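Local coordinates for putative polyphosphate kinase 2 (Pseudomonas aeruginosa PAO1, PDB 3CZP), which transfers phosphate from inorganic polyphosphate to AMP to make ADP, and less efficiently to GMP, with magnesium as cofactor, at residues V320-I334 with H353-S366. Numbering follows the deposited sequence.
Sequences VTDALDPRQYHIVPI and HIPARRQFTIFDRS
V332 reaches H353 through CG1, which a chi1 of -177° sets anti to the backbone N; on the other side of the sheet F360 is extended in the same sense, CG likewise anti to its backbone N, its ring carried against V320 of helix 313-321. The V332 methyl sits over the centre of the H353 imidazole, 3.8 Å from CG1 to the ring centroid and 13° off the normal, a CH-pi contact. V332 CG2 meets T361 CG2 at 3.7 Å, while the H330 ring comes up rim to rim with H353, planes 43° apart. F360 is touched at its edge: L324 CD1 lies in the ring plane, 3.8 Å from F360 CD2, and V320 CG1 approaches F360 CE2 to 3.7 Å. I362 stands alongside I331 on this same face. Between the two layers the backbones pair as parallel strands through five hydrogen bonds, from H330 N to F360 O at the start to I334 N to D364 O at the end. The middle bond, V332 N to I362 O, is 2.7 Å long and nearly straight. Before the first rung a water donates to both Q328 O and R358 O; at the far end another donates to D364 O, which already takes the last rung, and to I334 O. D364 OD2 forms a salt bridge with R70 of the second subunit. This is the edge of the five-stranded parallel sheet of the second PPK2 domain, in the 2-3-1-4-5 order of a P-loop kinase-like core: strand 330-333 is outermost within the chain, helix 313-321 lies over I331 and I362, and strand 360-364 continues the pairing to strand 300-307.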
ATOM      1  N   VAL A 320      17.603  21.949   1.544  1.00 28.68           N
ATOM      2  CA  VAL A 320      16.238  22.059   2.108  1.00 29.58           C
ATOM      3  C   VAL A 320      16.124  21.137   3.321  1.00 29.51           C
ATOM      4  O   VAL A 320      15.661  21.551   4.382  1.00 32.04           O
ATOM      5  CB  VAL A 320      15.166  21.673   1.044  1.00 29.80           C
ATOM      6  CG1 VAL A 320      13.718  21.584   1.655  1.00 28.11           C
ATOM      7  CG2 VAL A 320      15.248  22.655  -0.115  1.00 29.81           C
ATOM      8  N   THR A 321      16.553  19.893   3.185  1.00 30.06           N
ATOM      9  CA  THR A 321      16.384  18.920   4.283  1.00 29.82           C
ATOM     10  C   THR A 321      17.214  19.346   5.490  1.00 29.97           C
ATOM     11  O   THR A 321      16.794  19.107   6.613  1.00 30.39           O
ATOM     12  CB  THR A 321      16.698  17.405   3.871  1.00 28.22           C
ATOM     13  OG1 THR A 321      18.031  17.266   3.419  1.00 29.67           O
ATOM     14  CG2 THR A 321      15.782  16.914   2.760  1.00 29.65           C
ATOM     15  N   ASP A 322      18.380  19.957   5.235  1.00 29.29           N
ATOM     16  CA  ASP A 322      19.313  20.449   6.279  1.00 30.03           C
ATOM     17  C   ASP A 322      18.642  21.420   7.222  1.00 30.05           C
ATOM     18  O   ASP A 322      19.028  21.534   8.380  1.00 30.87           O
ATOM     19  CB  ASP A 322      20.519  21.143   5.627  1.00 30.13           C
ATOM     20  CG  ASP A 322      21.634  20.168   5.156  1.00 31.92           C
ATOM     21  OD1 ASP A 322      21.570  18.937   5.380  1.00 34.50           O
ATOM     22  OD2 ASP A 322      22.635  20.675   4.574  1.00 29.15           O
ATOM     23  N   ALA A 323      17.642  22.141   6.708  1.00 29.60           N
ATOM     24  CA  ALA A 323      16.827  23.061   7.475  1.00 29.48           C
ATOM     25  C   ALA A 323      15.890  22.379   8.501  1.00 29.15           C
ATOM     26  O   ALA A 323      15.478  22.995   9.470  1.00 29.55           O
ATOM     27  CB  ALA A 323      15.986  23.939   6.504  1.00 28.81           C
ATOM     28  N   LEU A 324      15.551  21.113   8.292  1.00 29.81           N
ATOM     29  CA  LEU A 324      14.522  20.460   9.101  1.00 29.77           C
ATOM     30  C   LEU A 324      14.948  19.156   9.780  1.00 29.70           C
ATOM     31  O   LEU A 324      16.025  18.625   9.539  1.00 29.82           O
ATOM     32  CB  LEU A 324      13.299  20.180   8.228  1.00 29.97           C
ATOM     33  CG  LEU A 324      12.719  21.283   7.350  1.00 29.32           C
ATOM     34  CD1 LEU A 324      11.919  20.641   6.228  1.00 26.39           C
ATOM     35  CD2 LEU A 324      11.909  22.322   8.106  1.00 30.22           C
ATOM     36  N   ASP A 325      14.079  18.646  10.641  1.00 29.58           N
ATOM     37  CA  ASP A 325      14.267  17.333  11.251  1.00 29.26           C
ATOM     38  C   ASP A 325      13.777  16.279  10.226  1.00 28.33           C
ATOM     39  O   ASP A 325      12.861  16.545   9.463  1.00 28.20           O
ATOM     40  CB  ASP A 325      13.500  17.278  12.584  1.00 28.95           C
ATOM     41  CG  ASP A 325      13.686  15.964  13.322  1.00 29.44           C
ATOM     42  OD1 ASP A 325      13.212  14.913  12.834  1.00 28.53           O
ATOM     43  OD2 ASP A 325      14.279  15.984  14.417  1.00 30.60           O
ATOM     44  N   PRO A 326      14.432  15.111  10.149  1.00 28.41           N
ATOM     45  CA  PRO A 326      13.941  14.130   9.163  1.00 28.93           C
ATOM     46  C   PRO A 326      12.542  13.581   9.383  1.00 28.67           C
ATOM     47  O   PRO A 326      11.959  13.081   8.470  1.00 30.11           O
ATOM     48  CB  PRO A 326      14.995  13.009   9.218  1.00 28.17           C
ATOM     49  CG  PRO A 326      16.135  13.606   9.848  1.00 30.02           C
ATOM     50  CD  PRO A 326      15.645  14.625  10.810  1.00 28.21           C
ATOM     51  N   ARG A 327      12.010  13.639  10.587  1.00 29.35           N
ATOM     52  CA  ARG A 327      10.603  13.290  10.836  1.00 29.25           C
ATOM     53  C   ARG A 327       9.640  14.260  10.186  1.00 29.25           C
ATOM     54  O   ARG A 327       8.461  13.974  10.114  1.00 29.52           O
ATOM     55  CB  ARG A 327      10.321  13.213  12.351  1.00 29.68           C
ATOM     56  CG  ARG A 327      11.049  12.030  13.009  1.00 30.22           C
ATOM     57  CD  ARG A 327      11.090  12.136  14.505  1.00 29.39           C
ATOM     58  NE  ARG A 327      12.051  13.149  14.927  1.00 31.98           N
ATOM     59  CZ  ARG A 327      12.452  13.325  16.183  1.00 32.51           C
ATOM     60  NH1 ARG A 327      11.982  12.540  17.149  1.00 32.10           N
ATOM     61  NH2 ARG A 327      13.337  14.280  16.481  1.00 33.16           N
ATOM     62  N   GLN A 328      10.142  15.376   9.668  1.00 29.87           N
ATOM     63  CA  GLN A 328       9.287  16.391   9.047  1.00 29.54           C
ATOM     64  C   GLN A 328       9.074  16.263   7.519  1.00 31.08           C
ATOM     65  O   GLN A 328       8.302  17.035   6.935  1.00 33.56           O
ATOM     66  CB  GLN A 328       9.849  17.768   9.380  1.00 29.23           C
ATOM     67  CG  GLN A 328       9.733  18.154  10.855  1.00 27.02           C
ATOM     68  CD  GLN A 328      10.355  19.531  11.127  1.00 28.57           C
ATOM     69  OE1 GLN A 328      11.579  19.697  11.100  1.00 29.39           O
ATOM     70  NE2 GLN A 328       9.517  20.510  11.411  1.00 25.21           N
ATOM     71  N   TYR A 329       9.777  15.341   6.863  1.00 30.98           N
ATOM     72  CA  TYR A 329       9.771  15.278   5.424  1.00 30.90           C
ATOM     73  C   TYR A 329       9.899  13.834   4.989  1.00 30.92           C
ATOM     74  O   TYR A 329      10.200  12.949   5.806  1.00 30.19           O
ATOM     75  CB  TYR A 329      10.828  16.209   4.779  1.00 30.36           C
ATOM     76  CG  TYR A 329      12.248  15.885   5.180  1.00 30.78           C
ATOM     77  CD1 TYR A 329      12.880  14.742   4.682  1.00 30.34           C
ATOM     78  CD2 TYR A 329      12.962  16.700   6.070  1.00 29.27           C
ATOM     79  CE1 TYR A 329      14.147  14.425   5.030  1.00 28.55           C
ATOM     80  CE2 TYR A 329      14.270  16.370   6.438  1.00 29.27           C
ATOM     81  CZ  TYR A 329      14.851  15.249   5.911  1.00 29.62           C
ATOM     82  OH  TYR A 329      16.106  14.864   6.254  1.00 27.63           O
ATOM     83  N   HIS A 330       9.596  13.615   3.700  1.00 31.12           N
ATOM     84  CA  HIS A 330       9.624  12.301   3.054  1.00 30.78           C
ATOM     85  C   HIS A 330      10.120  12.566   1.646  1.00 30.10           C
ATOM     86  O   HIS A 330       9.486  13.325   0.929  1.00 29.65           O
ATOM     87  CB  HIS A 330       8.221  11.713   3.041  1.00 31.64           C
ATOM     88  CG  HIS A 330       8.099  10.418   2.285  1.00 34.63           C
ATOM     89  ND1 HIS A 330       8.985   9.366   2.451  1.00 41.07           N
ATOM     90  CD2 HIS A 330       7.162   9.985   1.410  1.00 38.90           C
ATOM     91  CE1 HIS A 330       8.601   8.348   1.701  1.00 41.15           C
ATOM     92  NE2 HIS A 330       7.500   8.696   1.051  1.00 43.72           N
ATOM     93  N   ILE A 331      11.283  12.025   1.271  1.00 27.91           N
ATOM     94  CA  ILE A 331      11.808  12.218  -0.062  1.00 27.12           C
ATOM     95  C   ILE A 331      11.542  10.961  -0.878  1.00 26.71           C
ATOM     96  O   ILE A 331      11.835   9.845  -0.415  1.00 25.65           O
ATOM     97  CB  ILE A 331      13.302  12.491  -0.044  1.00 27.05           C
ATOM     98  CG1 ILE A 331      13.643  13.667   0.903  1.00 28.43           C
ATOM     99  CG2 ILE A 331      13.808  12.742  -1.454  1.00 26.78           C
ATOM    100  CD1 ILE A 331      15.139  13.847   1.030  1.00 25.91           C
ATOM    101  N   VAL A 332      10.993  11.149  -2.086  1.00 26.46           N
ATOM    102  CA  VAL A 332      10.659  10.066  -3.017  1.00 25.52           C
ATOM    103  C   VAL A 332      11.482  10.207  -4.288  1.00 26.36           C
ATOM    104  O   VAL A 332      11.190  11.060  -5.104  1.00 26.89           O
ATOM    105  CB  VAL A 332       9.202  10.124  -3.454  1.00 26.66           C
ATOM    106  CG1 VAL A 332       8.840   8.905  -4.387  1.00 21.95           C
ATOM    107  CG2 VAL A 332       8.315  10.245  -2.225  1.00 22.34           C
ATOM    108  N   PRO A 333      12.503   9.384  -4.456  1.00 26.06           N
ATOM    109  CA  PRO A 333      13.277   9.409  -5.689  1.00 27.00           C
ATOM    110  C   PRO A 333      12.561   8.584  -6.755  1.00 26.92           C
ATOM    111  O   PRO A 333      12.364   7.394  -6.596  1.00 28.98           O
ATOM    112  CB  PRO A 333      14.626   8.846  -5.241  1.00 27.40           C
ATOM    113  CG  PRO A 333      14.303   7.917  -4.114  1.00 25.94           C
ATOM    114  CD  PRO A 333      13.057   8.449  -3.475  1.00 26.71           C
ATOM    115  N   ILE A 334      12.082   9.221  -7.810  1.00 26.37           N
ATOM    116  CA  ILE A 334      11.168   8.521  -8.717  1.00 27.45           C
ATOM    117  C   ILE A 334      12.065   7.859  -9.734  1.00 27.76           C
ATOM    118  O   ILE A 334      12.896   8.539 -10.279  1.00 28.71           O
ATOM    119  CB  ILE A 334      10.178   9.497  -9.387  1.00 26.61           C
ATOM    120  CG1 ILE A 334       9.132   9.963  -8.341  1.00 27.88           C
ATOM    121  CG2 ILE A 334       9.565   8.901 -10.621  1.00 27.87           C
ATOM    122  CD1 ILE A 334       8.245   8.881  -7.770  1.00 27.30           C
ATOM    123  N   HIS A 353       2.079   8.525  -2.909  1.00 24.79           N
ATOM    124  CA  HIS A 353       3.034   9.289  -2.147  1.00 25.95           C
ATOM    125  C   HIS A 353       2.610  10.663  -1.703  1.00 26.44           C
ATOM    126  O   HIS A 353       3.439  11.387  -1.156  1.00 27.16           O
ATOM    127  CB  HIS A 353       4.316   9.464  -2.971  1.00 24.40           C
ATOM    128  CG  HIS A 353       5.067   8.203  -3.125  1.00 25.88           C
ATOM    129  ND1 HIS A 353       5.583   7.523  -2.053  1.00 24.01           N
ATOM    130  CD2 HIS A 353       5.345   7.463  -4.224  1.00 27.60           C
ATOM    131  CE1 HIS A 353       6.158   6.413  -2.481  1.00 28.74           C
ATOM    132  NE2 HIS A 353       6.048   6.368  -3.800  1.00 27.20           N
ATOM    133  N   ILE A 354       1.353  11.042  -1.903  1.00 26.26           N
ATOM    134  CA  ILE A 354       0.926  12.411  -1.562  1.00 25.16           C
ATOM    135  C   ILE A 354       0.889  12.575  -0.070  1.00 26.01           C
ATOM    136  O   ILE A 354       0.421  11.700   0.628  1.00 24.91           O
ATOM    137  CB  ILE A 354      -0.428  12.707  -2.195  1.00 26.34           C
ATOM    138  CG1 ILE A 354      -0.230  12.919  -3.712  1.00 23.22           C
ATOM    139  CG2 ILE A 354      -1.173  13.832  -1.472  1.00 24.95           C
ATOM    140  CD1 ILE A 354       0.530  14.166  -4.057  1.00 26.78           C
ATOM    141  N   PRO A 355       1.370  13.723   0.445  1.00 26.52           N
ATOM    142  CA  PRO A 355       1.421  13.859   1.905  1.00 25.51           C
ATOM    143  C   PRO A 355       0.076  14.050   2.601  1.00 24.30           C
ATOM    144  O   PRO A 355      -0.846  14.646   2.050  1.00 26.44           O
ATOM    145  CB  PRO A 355       2.368  15.064   2.105  1.00 25.27           C
ATOM    146  CG  PRO A 355       2.223  15.857   0.850  1.00 25.29           C
ATOM    147  CD  PRO A 355       1.987  14.872  -0.246  1.00 26.07           C
ATOM    148  N   ALA A 356      -0.052  13.494   3.794  1.00 21.96           N
ATOM    149  CA  ALA A 356      -1.110  13.896   4.701  1.00 22.21           C
ATOM    150  C   ALA A 356      -0.913  15.369   5.135  1.00 21.83           C
ATOM    151  O   ALA A 356       0.160  15.944   4.974  1.00 22.56           O
ATOM    152  CB  ALA A 356      -1.120  13.014   5.887  1.00 19.11           C
ATOM    153  N   ARG A 357      -1.919  15.938   5.762  1.00 22.58           N
ATOM    154  CA  ARG A 357      -1.791  17.272   6.328  1.00 23.29           C
ATOM    155  C   ARG A 357      -0.595  17.351   7.275  1.00 22.97           C
ATOM    156  O   ARG A 357      -0.330  16.443   8.047  1.00 22.24           O
ATOM    157  CB  ARG A 357      -3.034  17.663   7.110  1.00 24.17           C
ATOM    158  CG  ARG A 357      -4.228  17.963   6.214  1.00 28.64           C
ATOM    159  CD  ARG A 357      -4.492  19.455   6.179  1.00 33.57           C
ATOM    160  NE  ARG A 357      -5.654  19.733   5.345  1.00 35.00           N
ATOM    161  CZ  ARG A 357      -6.839  20.160   5.774  1.00 37.79           C
ATOM    162  NH1 ARG A 357      -7.068  20.427   7.074  1.00 38.23           N
ATOM    163  NH2 ARG A 357      -7.802  20.347   4.863  1.00 37.69           N
ATOM    164  N   ARG A 358       0.085  18.488   7.206  1.00 23.27           N
ATOM    165  CA  ARG A 358       1.255  18.806   8.001  1.00 24.24           C
ATOM    166  C   ARG A 358       2.514  18.108   7.538  1.00 23.94           C
ATOM    167  O   ARG A 358       3.507  18.274   8.160  1.00 22.60           O
ATOM    168  CB  ARG A 358       1.016  18.524   9.476  1.00 23.48           C
ATOM    169  CG  ARG A 358       1.720  19.515  10.364  1.00 29.29           C
ATOM    170  CD  ARG A 358       1.087  19.448  11.707  1.00 34.65           C
ATOM    171  NE  ARG A 358       1.992  19.950  12.727  1.00 37.28           N
ATOM    172  CZ  ARG A 358       2.263  19.312  13.863  1.00 40.34           C
ATOM    173  NH1 ARG A 358       1.688  18.127  14.133  1.00 42.49           N
ATOM    174  NH2 ARG A 358       3.100  19.861  14.739  1.00 40.26           N
ATOM    175  N   GLN A 359       2.479  17.368   6.434  1.00 24.60           N
ATOM    176  CA  GLN A 359       3.660  16.658   5.952  1.00 25.31           C
ATOM    177  C   GLN A 359       4.259  17.400   4.754  1.00 25.26           C
ATOM    178  O   GLN A 359       3.630  18.293   4.156  1.00 23.42           O
ATOM    179  CB  GLN A 359       3.353  15.187   5.555  1.00 25.57           C
ATOM    180  CG  GLN A 359       2.800  14.286   6.655  1.00 27.19           C
ATOM    181  CD  GLN A 359       2.537  12.795   6.206  1.00 28.34           C
ATOM    182  OE1 GLN A 359       2.433  12.471   5.012  1.00 29.00           O
ATOM    183  NE2 GLN A 359       2.470  11.900   7.186  1.00 27.17           N
ATOM    184  N   PHE A 360       5.475  16.993   4.393  1.00 25.22           N
ATOM    185  CA  PHE A 360       6.264  17.635   3.325  1.00 26.47           C
ATOM    186  C   PHE A 360       6.887  16.533   2.496  1.00 26.17           C
ATOM    187  O   PHE A 360       7.624  15.749   3.011  1.00 27.98           O
ATOM    188  CB  PHE A 360       7.346  18.519   3.982  1.00 27.60           C
ATOM    189  CG  PHE A 360       8.285  19.254   3.023  1.00 26.48           C
ATOM    190  CD1 PHE A 360       8.058  19.321   1.629  1.00 30.02           C
ATOM    191  CD2 PHE A 360       9.400  19.871   3.540  1.00 29.14           C
ATOM    192  CE1 PHE A 360       8.936  20.001   0.793  1.00 28.99           C
ATOM    193  CE2 PHE A 360      10.306  20.541   2.715  1.00 29.43           C
ATOM    194  CZ  PHE A 360      10.083  20.611   1.343  1.00 29.50           C
ATOM    195  N   THR A 361       6.522  16.409   1.231  1.00 26.80           N
ATOM    196  CA  THR A 361       7.057  15.337   0.371  1.00 26.72           C
ATOM    197  C   THR A 361       7.844  16.026  -0.725  1.00 26.39           C
ATOM    198  O   THR A 361       7.413  17.003  -1.314  1.00 26.13           O
ATOM    199  CB  THR A 361       5.993  14.452  -0.256  1.00 27.50           C
ATOM    200  OG1 THR A 361       5.206  13.849   0.771  1.00 26.49           O
ATOM    201  CG2 THR A 361       6.635  13.374  -1.164  1.00 26.66           C
ATOM    202  N   ILE A 362       9.041  15.523  -0.945  1.00 25.98           N
ATOM    203  CA  ILE A 362       9.920  16.012  -1.981  1.00 25.03           C
ATOM    204  C   ILE A 362      10.038  14.877  -3.051  1.00 25.10           C
ATOM    205  O   ILE A 362      10.342  13.701  -2.710  1.00 24.10           O
ATOM    206  CB  ILE A 362      11.289  16.283  -1.380  1.00 25.64           C
ATOM    207  CG1 ILE A 362      11.235  17.323  -0.237  1.00 26.38           C
ATOM    208  CG2 ILE A 362      12.278  16.678  -2.490  1.00 26.25           C
ATOM    209  CD1 ILE A 362      12.647  17.749   0.273  1.00 26.06           C
ATOM    210  N   PHE A 363       9.820  15.255  -4.319  1.00 24.18           N
ATOM    211  CA  PHE A 363       9.847  14.365  -5.425  1.00 24.00           C
ATOM    212  C   PHE A 363      11.110  14.672  -6.220  1.00 23.96           C
ATOM    213  O   PHE A 363      11.246  15.715  -6.855  1.00 22.91           O
ATOM    214  CB  PHE A 363       8.595  14.496  -6.287  1.00 23.47           C
ATOM    215  CG  PHE A 363       7.358  13.911  -5.675  1.00 23.05           C
ATOM    216  CD1 PHE A 363       7.098  12.557  -5.782  1.00 24.63           C
ATOM    217  CD2 PHE A 363       6.472  14.709  -4.943  1.00 24.80           C
ATOM    218  CE1 PHE A 363       5.965  11.989  -5.208  1.00 26.16           C
ATOM    219  CE2 PHE A 363       5.303  14.157  -4.372  1.00 25.89           C
ATOM    220  CZ  PHE A 363       5.059  12.797  -4.509  1.00 26.02           C
ATOM    221  N   ASP A 364      12.046  13.758  -6.142  1.00 23.05           N
ATOM    222  CA  ASP A 364      13.211  13.816  -6.977  1.00 22.93           C
ATOM    223  C   ASP A 364      12.893  13.091  -8.271  1.00 23.36           C
ATOM    224  O   ASP A 364      12.928  11.864  -8.350  1.00 22.85           O
ATOM    225  CB  ASP A 364      14.393  13.206  -6.250  1.00 22.71           C
ATOM    226  CG  ASP A 364      15.704  13.368  -7.016  1.00 24.73           C
ATOM    227  OD1 ASP A 364      15.740  13.985  -8.118  1.00 26.13           O
ATOM    228  OD2 ASP A 364      16.716  12.857  -6.512  1.00 26.62           O
ATOM    229  N   ARG A 365      12.558  13.895  -9.280  1.00 23.13           N
ATOM    230  CA  ARG A 365      11.815  13.458 -10.464  1.00 24.20           C
ATOM    231  C   ARG A 365      10.394  13.122 -10.056  1.00 23.05           C
ATOM    232  O   ARG A 365      10.109  12.995  -8.879  1.00 23.26           O
ATOM    233  CB  ARG A 365      12.499  12.313 -11.183  1.00 24.64           C
ATOM    234  CG  ARG A 365      13.940  12.599 -11.458  1.00 24.90           C
ATOM    235  CD  ARG A 365      14.605  11.421 -12.057  1.00 27.80           C
ATOM    236  NE  ARG A 365      14.300  11.332 -13.476  1.00 31.53           N
ATOM    237  CZ  ARG A 365      15.040  10.675 -14.366  1.00 35.91           C
ATOM    238  NH1 ARG A 365      16.154  10.052 -13.982  1.00 38.15           N
ATOM    239  NH2 ARG A 365      14.676  10.653 -15.659  1.00 35.34           N
ATOM    240  N   SER A 366       9.482  13.098 -11.003  1.00 22.94           N
ATOM    241  CA  SER A 366       8.093  13.223 -10.643  1.00 22.40           C
ATOM    242  C   SER A 366       7.236  12.720 -11.763  1.00 23.57           C
ATOM    243  O   SER A 366       7.726  12.075 -12.677  1.00 22.33           O
ATOM    244  CB  SER A 366       7.768  14.720 -10.355  1.00 22.12           C
ATOM    245  OG  SER A 366       7.616  15.419 -11.602  1.00 22.93           O
TER
HETATM  246  O   HOH W   1       6.394  14.699   6.240  1.00 43.06           O
HETATM  247  O   HOH W   2       6.443  18.761   8.113  1.00 46.00           O
HETATM  248  O   HOH W   3      15.100   9.689  -9.162  1.00 53.49           O